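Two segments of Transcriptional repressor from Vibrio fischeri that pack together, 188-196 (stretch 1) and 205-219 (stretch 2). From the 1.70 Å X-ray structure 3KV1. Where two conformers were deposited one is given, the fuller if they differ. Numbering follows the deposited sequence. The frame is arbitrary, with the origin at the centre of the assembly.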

# COMPACT_ATOMS: atom_id res chain seq x y z
N ASP A 188 17.38 -4.41 15.87
CA ASP A 188 16.58 -4.95 14.77
C ASP A 188 17.26 -4.62 13.46
O ASP A 188 18.08 -3.69 13.36
CB ASP A 188 15.19 -4.31 14.70
CG ASP A 188 15.23 -2.91 14.09
OD1 ASP A 188 15.26 -1.95 14.88
OD2 ASP A 188 15.28 -2.73 12.83
N ILE A 189 16.88 -5.39 12.46
CA ILE A 189 17.25 -5.11 11.09
C ILE A 189 16.00 -4.96 10.25
O ILE A 189 15.15 -5.86 10.22
CB ILE A 189 18.20 -6.18 10.52
CG1 ILE A 189 18.71 -5.76 9.12
CG2 ILE A 189 17.57 -7.56 10.53
CD1 ILE A 189 20.09 -6.37 8.75
N GLY A 190 15.90 -3.82 9.57
CA GLY A 190 14.80 -3.51 8.67
C GLY A 190 13.47 -3.22 9.35
O GLY A 190 12.46 -2.89 8.69
N GLY A 191 13.46 -3.33 10.68
CA GLY A 191 12.22 -3.29 11.43
C GLY A 191 11.54 -4.62 11.66
O GLY A 191 10.62 -4.75 12.49
N PHE A 192 12.00 -5.63 10.94
CA PHE A 192 11.23 -6.88 10.85
C PHE A 192 11.84 -8.10 11.53
O PHE A 192 11.17 -9.13 11.65
CB PHE A 192 10.86 -7.21 9.39
CG PHE A 192 12.04 -7.19 8.43
CD1 PHE A 192 12.99 -8.21 8.44
CD2 PHE A 192 12.17 -6.15 7.50
CE1 PHE A 192 14.07 -8.19 7.54
CE2 PHE A 192 13.22 -6.13 6.57
CZ PHE A 192 14.18 -7.15 6.61
N ASP A 193 13.12 -8.02 11.92
CA ASP A 193 13.70 -9.13 12.69
C ASP A 193 14.74 -8.61 13.68
O ASP A 193 15.23 -7.49 13.57
CB ASP A 193 14.28 -10.25 11.81
CG ASP A 193 14.10 -11.66 12.43
OD1 ASP A 193 13.83 -11.75 13.65
OD2 ASP A 193 14.22 -12.69 11.71
N PHE A 194 15.04 -9.44 14.66
CA PHE A 194 15.72 -8.99 15.88
C PHE A 194 16.85 -9.96 16.18
O PHE A 194 16.75 -11.16 15.89
CB PHE A 194 14.67 -8.98 17.01
CG PHE A 194 13.44 -8.19 16.65
CD1 PHE A 194 13.44 -6.81 16.77
CD2 PHE A 194 12.33 -8.82 16.10
CE1 PHE A 194 12.33 -6.05 16.37
CE2 PHE A 194 11.20 -8.08 15.68
CZ PHE A 194 11.20 -6.70 15.82
N PHE A 195 17.93 -9.46 16.77
CA PHE A 195 19.09 -10.30 17.02
C PHE A 195 19.74 -10.02 18.38
O PHE A 195 19.53 -8.96 18.98
CB PHE A 195 20.11 -10.07 15.92
CG PHE A 195 20.39 -8.62 15.67
CD1 PHE A 195 19.69 -7.92 14.68
CD2 PHE A 195 21.35 -7.95 16.43
CE1 PHE A 195 19.93 -6.58 14.45
CE2 PHE A 195 21.60 -6.60 16.21
CZ PHE A 195 20.89 -5.90 15.20
N LYS A 196 20.59 -10.96 18.82
CA LYS A 196 21.35 -10.81 20.05
C LYS A 196 22.73 -10.26 19.73
O LYS A 196 23.12 -10.14 18.55
CB LYS A 196 21.48 -12.16 20.76
CG LYS A 196 20.16 -12.86 20.91
CD LYS A 196 20.25 -14.06 21.84
CE LYS A 196 21.53 -14.85 21.63
NZ LYS A 196 21.69 -15.98 22.60
N LEU A 205 9.38 -12.85 21.74
CA LEU A 205 7.95 -12.56 21.49
C LEU A 205 7.77 -11.43 20.49
O LEU A 205 6.71 -11.35 19.85
CB LEU A 205 7.26 -12.15 22.81
CG LEU A 205 7.06 -13.17 23.92
CD1 LEU A 205 6.26 -12.53 25.06
CD2 LEU A 205 6.37 -14.42 23.40
N MSE A 206 8.78 -10.57 20.38
CA MSE A 206 8.69 -9.38 19.53
C MSE A 206 8.30 -9.69 18.10
O MSE A 206 7.44 -9.04 17.53
CB MSE A 206 10.02 -8.62 19.50
CG MSE A 206 10.59 -8.33 20.86
SE MSE A 206 11.88 -6.85 20.78
CE MSE A 206 10.63 -5.49 20.06
N ARG A 207 8.98 -10.67 17.52
CA ARG A 207 8.79 -10.96 16.11
C ARG A 207 7.41 -11.57 15.86
O ARG A 207 6.87 -11.47 14.74
CB ARG A 207 9.93 -11.86 15.60
CG ARG A 207 9.98 -12.01 14.09
CD ARG A 207 10.76 -13.26 13.71
NE ARG A 207 9.97 -14.14 12.86
CZ ARG A 207 10.33 -15.38 12.53
NH1 ARG A 207 11.46 -15.89 12.98
NH2 ARG A 207 9.54 -16.10 11.75
N GLY A 208 6.80 -12.15 16.90
CA GLY A 208 5.42 -12.59 16.76
C GLY A 208 4.44 -11.44 16.54
O GLY A 208 3.26 -11.65 16.29
N ARG A 209 4.93 -10.20 16.68
CA ARG A 209 4.07 -9.04 16.51
C ARG A 209 4.36 -8.28 15.21
O ARG A 209 3.84 -7.19 15.04
CB ARG A 209 4.26 -8.04 17.68
CG ARG A 209 4.09 -8.64 19.06
CD ARG A 209 2.71 -9.27 19.31
NE ARG A 209 2.85 -10.19 20.43
CZ ARG A 209 2.64 -9.89 21.70
NH1 ARG A 209 2.21 -8.68 22.07
NH2 ARG A 209 2.87 -10.81 22.62
N VAL A 210 5.20 -8.82 14.33
CA VAL A 210 5.63 -8.11 13.13
C VAL A 210 5.32 -8.91 11.87
O VAL A 210 5.52 -10.12 11.85
CB VAL A 210 7.16 -7.81 13.11
CG1 VAL A 210 7.52 -6.90 11.93
CG2 VAL A 210 7.59 -7.17 14.41
N ILE A 211 4.84 -8.24 10.82
CA ILE A 211 4.60 -8.89 9.56
C ILE A 211 5.62 -8.41 8.54
O ILE A 211 5.64 -7.23 8.20
CB ILE A 211 3.19 -8.58 9.04
CG1 ILE A 211 2.18 -9.27 9.98
CG2 ILE A 211 3.05 -9.12 7.64
CD1 ILE A 211 0.78 -8.94 9.69
N GLY A 212 6.48 -9.30 8.09
CA GLY A 212 7.48 -8.90 7.11
C GLY A 212 8.45 -10.04 6.90
O GLY A 212 8.15 -11.17 7.33
N LEU A 213 9.57 -9.77 6.23
CA LEU A 213 10.64 -10.77 6.08
C LEU A 213 11.30 -11.18 7.40
O LEU A 213 11.06 -10.59 8.45
CB LEU A 213 11.74 -10.23 5.15
CG LEU A 213 11.36 -9.99 3.68
CD1 LEU A 213 12.63 -9.57 2.97
CD2 LEU A 213 10.76 -11.25 3.03
N GLU A 214 12.12 -12.23 7.33
CA GLU A 214 12.90 -12.67 8.49
C GLU A 214 14.38 -12.80 8.16
O GLU A 214 14.80 -12.65 7.01
CB GLU A 214 12.36 -14.00 9.04
CG GLU A 214 12.39 -15.14 8.04
CD GLU A 214 11.84 -16.43 8.61
OE1 GLU A 214 10.62 -16.65 8.53
OE2 GLU A 214 12.63 -17.23 9.16
N MSE A 215 15.17 -13.07 9.19
CA MSE A 215 16.64 -13.11 9.05
C MSE A 215 17.09 -14.08 7.96
O MSE A 215 17.98 -13.77 7.18
CB MSE A 215 17.30 -13.50 10.37
CG MSE A 215 18.78 -13.23 10.34
SE MSE A 215 19.05 -11.32 10.50
CE MSE A 215 18.27 -11.02 12.25
N GLU A 216 16.48 -15.25 7.90
CA GLU A 216 16.87 -16.22 6.88
C GLU A 216 16.64 -15.73 5.45
O GLU A 216 17.34 -16.13 4.52
CB GLU A 216 16.18 -17.56 7.11
CG GLU A 216 16.83 -18.71 6.35
CD GLU A 216 18.28 -18.98 6.78
OE1 GLU A 216 18.69 -18.59 7.90
OE2 GLU A 216 19.02 -19.58 5.98
N ASP A 217 15.63 -14.88 5.25
CA ASP A 217 15.41 -14.29 3.93
C ASP A 217 16.57 -13.38 3.61
O ASP A 217 17.09 -13.40 2.50
CB ASP A 217 14.12 -13.48 3.88
CG ASP A 217 12.89 -14.32 4.19
OD1 ASP A 217 12.80 -15.48 3.72
OD2 ASP A 217 12.02 -13.81 4.92
N LEU A 218 16.98 -12.55 4.57
CA LEU A 218 18.09 -11.64 4.30
C LEU A 218 19.36 -12.44 4.02
O LEU A 218 20.23 -11.99 3.26
CB LEU A 218 18.35 -10.68 5.50
CG LEU A 218 17.34 -9.56 5.76
CD1 LEU A 218 17.74 -8.70 7.02
CD2 LEU A 218 17.18 -8.65 4.53
N ARG A 219 19.50 -13.61 4.63
CA ARG A 219 20.74 -14.37 4.45
C ARG A 219 20.90 -14.78 2.97
O ARG A 219 22.03 -14.95 2.49
CB ARG A 219 20.75 -15.61 5.35
CG ARG A 219 22.12 -16.28 5.51
CD ARG A 219 22.08 -17.45 6.56
NE ARG A 219 21.62 -16.97 7.86
CZ ARG A 219 22.34 -16.17 8.65
NH1 ARG A 219 23.58 -15.81 8.29
NH2 ARG A 219 21.84 -15.75 9.81
O HOH W 1 9.66 -11.00 10.75

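Stretch 1 forms a tight turn between two strand segments and packs its side chains against the loop and helix of stretch 2. Asp188 makes no contact across the interface but braces the turn, its OD2 accepting a hydrogen bond from Gly191 N at 2.9 Å. Ile189 points toward stretch 2, where its CG2 lies 3.7 Å from Leu218 CD1 and 3.9 Å from the selenomethionine methyl Met215 CE. Gly190 and Gly191 both have positive phi, which favours glycine; at Gly190 an ideal CB would also clash with Phe192 CE2.

Phe192 has the largest area covered by the other stretch. Leu213 CB sits over one face of the Phe192 ring, 4.1 Å from its centroid, while Phe192 CE1 reaches Leu218 CD1 at 3.7 Å. A water bridges the two backbones, its O lying 2.6 Å from Phe192 O and 2.7 Å from Leu213 O.

Asp193 supplies the direct hydrogen bond of the contact: OD2 accepts from Met215 N at 2.7 Å, engaging an amide at the start of the helix, while OD1 accepts from Phe194 N at 2.8 Å. The Phe194 ring carries Met206 CB over one face, 4.2 Å from the centroid, and meets Val210 CG2 at its edge, 3.9 Å from CZ. Finally, Met215 CE approaches the edge of the Phe195 ring, 4.2 Å from CD1.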